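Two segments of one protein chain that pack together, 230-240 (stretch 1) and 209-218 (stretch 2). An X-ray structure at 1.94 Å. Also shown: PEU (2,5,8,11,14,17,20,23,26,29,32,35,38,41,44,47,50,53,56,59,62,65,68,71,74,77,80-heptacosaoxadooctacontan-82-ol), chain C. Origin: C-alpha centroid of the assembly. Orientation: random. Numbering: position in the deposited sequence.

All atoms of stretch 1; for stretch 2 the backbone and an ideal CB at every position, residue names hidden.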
# COMPACT_ATOMS: atom_id res chain seq x y z
N ALA A 230 -5.60 24.72 -2.36
CA ALA A 230 -4.33 24.11 -2.73
C ALA A 230 -4.42 22.59 -2.66
O ALA A 230 -3.88 21.88 -3.52
CB ALA A 230 -3.21 24.62 -1.83
N TYR A 231 -5.12 22.07 -1.65
CA TYR A 231 -5.28 20.60 -1.54
C TYR A 231 -6.03 20.06 -2.78
O TYR A 231 -5.60 19.10 -3.44
CB TYR A 231 -6.02 20.26 -0.25
CG TYR A 231 -6.41 18.80 -0.07
CD1 TYR A 231 -5.45 17.83 0.22
CD2 TYR A 231 -7.74 18.42 -0.14
CE1 TYR A 231 -5.82 16.50 0.39
CE2 TYR A 231 -8.13 17.10 0.02
CZ TYR A 231 -7.18 16.14 0.29
OH TYR A 231 -7.60 14.84 0.46
N THR A 232 -7.12 20.72 -3.11
CA THR A 232 -7.91 20.39 -4.30
C THR A 232 -7.07 20.48 -5.58
O THR A 232 -7.07 19.56 -6.40
CB THR A 232 -9.11 21.34 -4.42
OG1 THR A 232 -9.85 21.35 -3.20
CG2 THR A 232 -10.02 20.93 -5.58
N ASP A 233 -6.41 21.63 -5.76
CA ASP A 233 -5.59 21.85 -6.95
C ASP A 233 -4.51 20.77 -7.08
O ASP A 233 -4.22 20.30 -8.17
CB ASP A 233 -4.91 23.23 -6.91
CG ASP A 233 -5.87 24.40 -7.15
OD1 ASP A 233 -7.04 24.19 -7.55
OD2 ASP A 233 -5.44 25.56 -6.92
N ALA A 234 -3.90 20.38 -5.95
CA ALA A 234 -2.85 19.39 -5.94
C ALA A 234 -3.36 18.00 -6.28
O ALA A 234 -2.65 17.19 -6.90
CB ALA A 234 -2.17 19.34 -4.59
N MET A 235 -4.56 17.70 -5.80
CA MET A 235 -5.17 16.41 -6.11
C MET A 235 -5.39 16.30 -7.64
O MET A 235 -5.08 15.29 -8.24
CB MET A 235 -6.49 16.26 -5.35
CG MET A 235 -7.17 14.91 -5.55
SD MET A 235 -6.26 13.53 -4.75
CE MET A 235 -6.76 13.69 -3.02
N VAL A 236 -5.89 17.37 -8.25
CA VAL A 236 -6.07 17.37 -9.70
C VAL A 236 -4.72 17.19 -10.40
O VAL A 236 -4.56 16.32 -11.27
CB VAL A 236 -6.77 18.66 -10.16
CG1 VAL A 236 -6.73 18.78 -11.69
CG2 VAL A 236 -8.21 18.67 -9.64
N LYS A 237 -3.72 17.95 -9.97
CA LYS A 237 -2.40 17.88 -10.59
C LYS A 237 -1.73 16.49 -10.45
O LYS A 237 -1.09 16.00 -11.38
CB LYS A 237 -1.52 18.98 -10.00
CG LYS A 237 -0.13 19.07 -10.59
CD LYS A 237 -0.18 19.40 -12.09
CE LYS A 237 1.21 19.83 -12.60
NZ LYS A 237 2.27 18.94 -12.01
N PHE A 238 -1.88 15.87 -9.27
CA PHE A 238 -1.28 14.56 -9.01
C PHE A 238 -1.89 13.51 -9.98
O PHE A 238 -1.17 12.75 -10.61
CB PHE A 238 -1.50 14.14 -7.55
CG PHE A 238 -0.76 12.88 -7.15
CD1 PHE A 238 0.41 12.50 -7.81
CD2 PHE A 238 -1.24 12.07 -6.14
CE1 PHE A 238 1.09 11.32 -7.46
CE2 PHE A 238 -0.57 10.90 -5.78
CZ PHE A 238 0.61 10.53 -6.46
N VAL A 239 -3.21 13.51 -10.10
CA VAL A 239 -3.84 12.63 -11.05
C VAL A 239 -3.38 12.94 -12.48
O VAL A 239 -3.03 12.03 -13.24
CB VAL A 239 -5.37 12.71 -10.92
CG1 VAL A 239 -6.04 12.00 -12.09
CG2 VAL A 239 -5.82 12.06 -9.56
N GLN A 240 -3.35 14.22 -12.85
CA GLN A 240 -2.91 14.56 -14.19
C GLN A 240 -1.48 14.06 -14.40
O GLN A 240 -1.16 13.52 -15.46
CB GLN A 240 -3.02 16.07 -14.42
CG GLN A 240 -4.46 16.53 -14.58
CD GLN A 240 -4.62 18.04 -14.55
OE1 GLN A 240 -3.74 18.76 -14.10
NE2 GLN A 240 -5.75 18.52 -15.05
N UNK A 209 -5.81 4.02 -7.15
CA UNK A 209 -6.49 4.36 -5.91
C UNK A 209 -5.65 5.35 -5.12
O UNK A 209 -4.45 5.11 -4.90
CB UNK A 209 -6.77 3.11 -5.08
N UNK A 210 -6.23 6.48 -4.75
CA UNK A 210 -5.46 7.46 -3.99
C UNK A 210 -6.17 7.80 -2.70
O UNK A 210 -7.31 8.24 -2.74
CB UNK A 210 -5.22 8.73 -4.81
N UNK A 211 -5.48 7.63 -1.58
CA UNK A 211 -6.02 7.94 -0.27
C UNK A 211 -5.05 8.82 0.52
O UNK A 211 -4.18 8.33 1.25
CB UNK A 211 -6.32 6.65 0.50
N UNK A 212 -5.21 10.13 0.37
CA UNK A 212 -4.31 11.09 0.99
C UNK A 212 -5.10 12.28 1.52
O UNK A 212 -6.09 12.71 0.89
CB UNK A 212 -3.24 11.55 -0.01
N UNK A 213 -4.65 12.82 2.65
CA UNK A 213 -5.31 14.00 3.22
C UNK A 213 -5.41 13.90 4.73
O UNK A 213 -5.58 14.91 5.41
CB UNK A 213 -6.71 14.18 2.62
N UNK A 214 -5.33 12.69 5.28
CA UNK A 214 -5.37 12.56 6.73
C UNK A 214 -4.25 13.42 7.35
O UNK A 214 -4.49 14.19 8.27
CB UNK A 214 -5.23 11.09 7.14
N UNK A 215 -3.04 13.30 6.83
CA UNK A 215 -1.94 14.12 7.35
C UNK A 215 -2.03 15.61 6.98
O UNK A 215 -1.68 16.48 7.79
CB UNK A 215 -0.61 13.56 6.84
N UNK A 216 -2.52 15.90 5.78
CA UNK A 216 -2.61 17.29 5.33
C UNK A 216 -3.51 18.11 6.26
O UNK A 216 -3.26 19.29 6.57
CB UNK A 216 -3.14 17.35 3.90
N UNK A 217 -4.59 17.46 6.71
CA UNK A 217 -5.59 18.16 7.51
C UNK A 217 -5.16 18.38 8.96
O UNK A 217 -5.69 19.25 9.64
CB UNK A 217 -6.90 17.38 7.48
N UNK A 218 -4.19 17.63 9.44
CA UNK A 218 -3.70 17.87 10.79
C UNK A 218 -3.11 19.26 10.95
O UNK A 218 -2.34 19.70 10.08
CB UNK A 218 -2.65 16.82 11.16
CAA PEU C . 15.78 2.58 9.38
OAB PEU C . 15.20 3.37 10.44
CAC PEU C . 15.83 4.70 10.58
CAD PEU C . 15.34 5.71 11.69
OAE PEU C . 15.49 5.21 13.04
CAF PEU C . 14.67 4.03 13.32
CAG PEU C . 13.15 4.13 13.50
OAH PEU C . 12.37 4.72 12.44
CAI PEU C . 10.95 4.57 12.70
CAJ PEU C . 10.08 5.42 11.76
OAK PEU C . 8.67 5.19 12.02
CAL PEU C . 7.90 6.28 11.48
CAM PEU C . 6.40 6.16 11.70
OAN PEU C . 5.91 7.46 11.30
CAO PEU C . 4.49 7.65 11.53
CAP PEU C . 4.49 9.17 11.53
OAQ PEU C . 3.36 10.05 11.73
CAR PEU C . 2.53 9.87 12.93
CAS PEU C . 1.48 8.73 13.01
OAT PEU C . 0.39 8.84 12.02
CAU PEU C . 0.78 8.76 10.61
CAV PEU C . -0.44 8.91 9.67
OAW PEU C . -0.17 8.81 8.25

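Stretch 1 is a helix that presents Tyr231, Met235, Phe238 and Val239 to its neighbor, and the strand that opens stretch 2 runs roughly antiparallel to it, at 152°.

Position 209 has extended backbone angles, and nothing of the helix lies within 5.5 Å of its ideal CB. The helix sets no rule here; it is Val209.

At position 210 the CA-to-CB bond points toward the helix, and the ideal CB lies 4.9 Å from Met235 SD and 5.2 Å from Phe238 CE2. Everything nearby is apolar, with space left for a chain to grow, so leucine, isoleucine, valine or methionine would suit. The deposited residue is Ile210. Its CD1 reaches Val239 CG2 at 3.8 Å and Phe238 CD2 at 4.2 Å, while its CG2 lies 4.2 Å from Met235 SD.

Position 211 points away, and the helix leaves the choice free. It is Asn211.

Position 212 turns back toward the helix. Its ideal CB is 5.1 Å from Met235 CE, with the Phe238 ring further along, and a medium or large aliphatic would fit. Leu212 places CD1 4.2 Å from Phe238 CE2. Its backbone matters as much: Tyr231 OH donates a hydrogen bond to Leu212 O at 2.6 Å.

Position 213 is the strictest. Phi is 140° and psi -21°, and an ideal CB would be jammed against the preceding carbonyl oxygen and would clash with Tyr231 OH at 2.4 Å. Only glycine answers both objections. With no side chain in the way, Tyr231 OH sits 3.7 Å from Gly213 CA.

Position 214 points away from the helix, so many side chains would do; it is Thr214. Position 215 is out of reach, but the bound PEU chain passes nearby and its ether oxygens can accept hydrogen bonds, so a donor would be useful. Asn215 ND2 supplies one to PEU OAW at 2.9 Å.

Position 216 points toward the helix, its ideal CB 4.4 Å from Tyr231 CD1. Small or medium residues, polar or apolar, could lie beside the ring. Asp216 brings OD2 to 4.3 Å from Tyr231 CD1, at the ring edge.

Position 217 starts sideways, so only a long or broad side chain can return to the tyrosine. Phe217 does so edge-to-face: its edge meets the Tyr231 face, with planes at 85° and CE1 4.1 Å from Tyr231 CE2.

Position 218 is out of reach and has room for a CB, so Gly218 is not demanded by this contact.

Stretch 2 (209-218) VINLGTNDFG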
# COMPACT_ATOMS: atom_id res chain seq x y z
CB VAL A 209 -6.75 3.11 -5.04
CG1 VAL A 209 -7.44 3.54 -3.72
CG2 VAL A 209 -7.60 2.08 -5.82
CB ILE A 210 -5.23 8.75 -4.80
CG1 ILE A 210 -4.48 8.42 -6.10
CG2 ILE A 210 -4.47 9.77 -3.92
CD1 ILE A 210 -4.45 9.54 -7.09
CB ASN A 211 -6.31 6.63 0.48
CG ASN A 211 -6.95 6.83 1.84
OD1 ASN A 211 -6.92 7.92 2.43
ND2 ASN A 211 -7.51 5.75 2.37
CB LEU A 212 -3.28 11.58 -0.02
CG LEU A 212 -2.25 10.57 -0.50
CD1 LEU A 212 -1.52 11.19 -1.70
CD2 LEU A 212 -1.27 10.27 0.64
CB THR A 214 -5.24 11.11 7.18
OG1 THR A 214 -6.30 10.36 6.61
CG2 THR A 214 -5.27 11.01 8.73
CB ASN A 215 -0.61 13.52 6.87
CG ASN A 215 -0.39 12.12 7.44
OD1 ASN A 215 -0.39 11.95 8.65
ND2 ASN A 215 -0.27 11.13 6.58
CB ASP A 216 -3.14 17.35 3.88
CG ASP A 216 -2.31 16.52 2.92
OD1 ASP A 216 -2.32 15.29 3.06
OD2 ASP A 216 -1.62 17.11 2.05
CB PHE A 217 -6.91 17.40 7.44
CG PHE A 217 -7.80 17.89 6.33
CD1 PHE A 217 -7.60 17.49 5.02
CD2 PHE A 217 -8.82 18.78 6.60
CE1 PHE A 217 -8.43 17.98 4.00
CE2 PHE A 217 -9.64 19.25 5.59
CZ PHE A 217 -9.45 18.84 4.30
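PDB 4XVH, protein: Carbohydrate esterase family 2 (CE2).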